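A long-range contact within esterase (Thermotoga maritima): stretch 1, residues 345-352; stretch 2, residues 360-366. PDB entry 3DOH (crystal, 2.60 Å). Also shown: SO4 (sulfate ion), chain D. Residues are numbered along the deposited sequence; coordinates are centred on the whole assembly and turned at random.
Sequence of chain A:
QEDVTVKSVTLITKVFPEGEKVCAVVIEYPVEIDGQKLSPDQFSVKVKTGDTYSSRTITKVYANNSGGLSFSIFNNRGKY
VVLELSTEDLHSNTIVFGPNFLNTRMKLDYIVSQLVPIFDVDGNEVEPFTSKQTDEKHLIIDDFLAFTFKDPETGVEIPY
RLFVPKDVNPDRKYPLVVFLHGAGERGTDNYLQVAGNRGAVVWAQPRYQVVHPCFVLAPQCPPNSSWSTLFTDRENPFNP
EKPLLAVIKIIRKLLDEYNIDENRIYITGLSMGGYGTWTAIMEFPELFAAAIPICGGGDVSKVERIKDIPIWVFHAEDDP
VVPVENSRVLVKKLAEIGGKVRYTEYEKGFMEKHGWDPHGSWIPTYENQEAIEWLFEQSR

Stretch 1, residues 345-352: EYEKGFME
Stretch 2 360-366: GSWIPTY

A small contact can be organised around a single proline, and the pairing of residues 345-352 with 360-366 in this esterase is a compact example. Stretch 1 enters as a weakly bonded strand around E345 (phi/psi -116/107) and Y346 (-56/117), and then reverses through a type II beta turn from E347 (-52/144) to F350, closed by F350 N to E347 O at 2.8 Å. Within the turn, K348 lies at -43/131 and G349 at 86/-25, where a side chain would jam against the preceding carbonyl oxygen; these backbone angles call for glycine, and the residue is also the N-cap of the helix that follows, from F350 (-54/-44) through M351 (-66/-55) and E352 (-64/-33). Outside the contact, K348 N donates to O3 of a sulfate ion at 3.0 Å.

Stretch 2 passes from G360 (-68/41) and S361 (-64/-6) into helical geometry at W362 (-72/-24), I363 (-61/-58), P364 (-68/-26) and T365 (-67/-50), with I363 N to G360 O and Y366 N to W362 O both at 2.9 Å. The backbones keep their distance: the nearest CA atoms, those of M351 and S361, are 7.5 Å apart. Side chains must bridge the gap, and together the two sides bury 265 Å², with Y346, M351 and P364 losing the most surface.

The CA-to-CB bonds of Y346, F350 and M351 point toward stretch 2, and that of P364 points toward stretch 1. Y346 (chi1 m, chi2 -70°) presents a ring face to P364, whose CG sits 3.9 Å from the centroid of the Y346 ring, 27° off the normal, in a CH-pi contact. The proline ring is C-gamma endo, and its CH2 at CG lies over that face. F350 (chi1 t, chi2 101°) offers its ring edge instead, with F350 CE2 4.1 Å from P364 CG. M351, with chi1, chi2 and chi3 all m, brings M351 SD to 3.9 Å from P364 CG, so three nonpolar surfaces converge on the same carbon.

The flexible methionine also reaches the start of stretch 2: M351 CE lies 3.3 Å from G360 O and 3.5 Å from S361 N. At G360 a CB would be crowded by I363 CD1 at 3.0 Å, so glycine leaves room for that side chain (chi1 m, chi2 t). S361 (chi1 p) points its CB sideways, and Y346 CE2 lies 3.7 Å from S361 O.

The polar end of Y346 completes the arrangement. Its hydroxyl lies near T365 (chi1 m), with Y346 OH and T365 OG1 3.1 Å apart at hydrogen-bonding distance, although the proton's partner is not settled. T365 OG1 itself donates to S361 O at 2.6 Å, tying the side chain to the backbone four residues earlier. Tyrosine thus combines an apolar face for proline with a polar tip for threonine.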

# COMPACT_ATOMS: atom_id res chain seq x y z
N GLU A 345 4.97 14.69 -33.51
CA GLU A 345 5.53 13.35 -33.31
C GLU A 345 5.69 13.09 -31.83
O GLU A 345 6.58 13.66 -31.18
CB GLU A 345 6.88 13.22 -33.97
CG GLU A 345 7.50 11.84 -33.85
CD GLU A 345 8.94 11.79 -34.38
OE1 GLU A 345 9.18 12.15 -35.56
OE2 GLU A 345 9.85 11.39 -33.62
N TYR A 346 4.82 12.23 -31.32
CA TYR A 346 4.85 11.79 -29.94
C TYR A 346 6.20 11.18 -29.51
O TYR A 346 6.62 10.14 -30.05
CB TYR A 346 3.70 10.79 -29.68
CG TYR A 346 2.32 11.35 -29.98
CD1 TYR A 346 1.77 12.33 -29.16
CD2 TYR A 346 1.58 10.90 -31.07
CE1 TYR A 346 0.51 12.88 -29.41
CE2 TYR A 346 0.30 11.42 -31.35
CZ TYR A 346 -0.22 12.42 -30.50
OH TYR A 346 -1.45 12.98 -30.72
N GLU A 347 6.86 11.84 -28.55
CA GLU A 347 8.12 11.38 -27.95
C GLU A 347 8.09 9.93 -27.43
O GLU A 347 7.08 9.49 -26.86
CB GLU A 347 8.48 12.23 -26.74
CG GLU A 347 8.98 13.61 -26.99
CD GLU A 347 9.31 14.31 -25.64
OE1 GLU A 347 8.34 14.74 -24.95
OE2 GLU A 347 10.53 14.41 -25.26
N LYS A 348 9.23 9.25 -27.59
CA LYS A 348 9.49 7.95 -26.97
C LYS A 348 9.02 7.94 -25.54
O LYS A 348 9.33 8.86 -24.79
CB LYS A 348 10.98 7.66 -26.97
CG LYS A 348 11.35 6.34 -26.28
CD LYS A 348 12.73 5.85 -26.66
CE LYS A 348 13.01 4.54 -25.97
NZ LYS A 348 12.34 3.44 -26.68
N GLY A 349 8.27 6.92 -25.16
CA GLY A 349 7.72 6.86 -23.82
C GLY A 349 6.39 7.58 -23.56
O GLY A 349 5.66 7.21 -22.63
N PHE A 350 6.07 8.60 -24.35
CA PHE A 350 4.83 9.34 -24.15
C PHE A 350 3.58 8.43 -24.12
O PHE A 350 2.66 8.59 -23.28
CB PHE A 350 4.65 10.42 -25.22
CG PHE A 350 3.29 11.03 -25.23
CD1 PHE A 350 3.06 12.26 -24.64
CD2 PHE A 350 2.22 10.38 -25.82
CE1 PHE A 350 1.78 12.85 -24.65
CE2 PHE A 350 0.95 10.94 -25.82
CZ PHE A 350 0.72 12.18 -25.25
N MET A 351 3.55 7.49 -25.07
CA MET A 351 2.42 6.60 -25.20
C MET A 351 2.32 5.69 -23.97
O MET A 351 1.26 5.67 -23.31
CB MET A 351 2.52 5.81 -26.50
CG MET A 351 2.47 6.67 -27.76
SD MET A 351 0.85 7.41 -28.06
CE MET A 351 -0.03 5.99 -28.64
N GLU A 352 3.41 4.95 -23.64
CA GLU A 352 3.32 3.98 -22.52
C GLU A 352 3.06 4.71 -21.21
O GLU A 352 2.34 4.19 -20.36
CB GLU A 352 4.53 3.03 -22.41
CG GLU A 352 4.85 2.21 -23.71
CD GLU A 352 4.10 0.86 -23.86
OE1 GLU A 352 2.86 0.77 -23.59
OE2 GLU A 352 4.79 -0.13 -24.29
N GLY A 360 -0.64 2.75 -31.30
CA GLY A 360 -1.92 3.44 -31.26
C GLY A 360 -1.92 4.95 -31.21
O GLY A 360 -2.74 5.56 -30.52
N SER A 361 -1.05 5.60 -31.97
CA SER A 361 -0.95 7.05 -31.86
C SER A 361 -2.22 7.75 -32.30
O SER A 361 -2.33 8.98 -32.19
CB SER A 361 0.27 7.59 -32.61
OG SER A 361 0.39 7.02 -33.90
N TRP A 362 -3.19 6.99 -32.81
CA TRP A 362 -4.46 7.59 -33.23
C TRP A 362 -5.27 8.02 -32.00
O TRP A 362 -6.11 8.93 -32.06
CB TRP A 362 -5.23 6.63 -34.10
CG TRP A 362 -5.39 5.23 -33.53
CD1 TRP A 362 -6.35 4.80 -32.64
CD2 TRP A 362 -4.57 4.08 -33.81
NE1 TRP A 362 -6.17 3.45 -32.35
CE2 TRP A 362 -5.09 2.98 -33.06
CE3 TRP A 362 -3.46 3.86 -34.63
CZ2 TRP A 362 -4.53 1.69 -33.11
CZ3 TRP A 362 -2.89 2.55 -34.68
CH2 TRP A 362 -3.45 1.49 -33.93
N ILE A 363 -4.97 7.37 -30.87
CA ILE A 363 -5.63 7.65 -29.59
C ILE A 363 -5.45 9.09 -29.06
O ILE A 363 -6.42 9.78 -28.85
CB ILE A 363 -5.21 6.63 -28.54
CG1 ILE A 363 -5.75 5.24 -28.94
CG2 ILE A 363 -5.65 7.08 -27.16
CD1 ILE A 363 -4.95 4.05 -28.37
N PRO A 364 -4.22 9.56 -28.84
CA PRO A 364 -4.21 10.97 -28.46
C PRO A 364 -4.65 11.89 -29.57
O PRO A 364 -5.12 13.01 -29.31
CB PRO A 364 -2.74 11.26 -28.15
CG PRO A 364 -2.00 10.09 -28.58
CD PRO A 364 -2.88 8.97 -28.88
N THR A 365 -4.46 11.45 -30.81
CA THR A 365 -4.68 12.34 -31.94
C THR A 365 -6.14 12.70 -32.06
O THR A 365 -6.46 13.87 -32.14
CB THR A 365 -4.17 11.70 -33.21
OG1 THR A 365 -2.78 11.44 -33.03
CG2 THR A 365 -4.35 12.59 -34.38
N TYR A 366 -7.02 11.70 -32.04
CA TYR A 366 -8.46 11.96 -32.08
C TYR A 366 -8.98 12.62 -30.82
O TYR A 366 -10.12 13.13 -30.80
CB TYR A 366 -9.27 10.70 -32.46
CG TYR A 366 -9.00 10.29 -33.89
CD1 TYR A 366 -9.02 11.25 -34.91
CD2 TYR A 366 -8.67 8.97 -34.23
CE1 TYR A 366 -8.75 10.89 -36.23
CE2 TYR A 366 -8.39 8.62 -35.58
CZ TYR A 366 -8.45 9.59 -36.55
OH TYR A 366 -8.17 9.30 -37.85
S SO4 D . 12.65 10.98 -28.56
O1 SO4 D . 12.79 12.45 -28.33
O2 SO4 D . 13.62 10.33 -29.42
O3 SO4 D . 11.30 10.73 -29.09
O4 SO4 D . 12.88 10.30 -27.29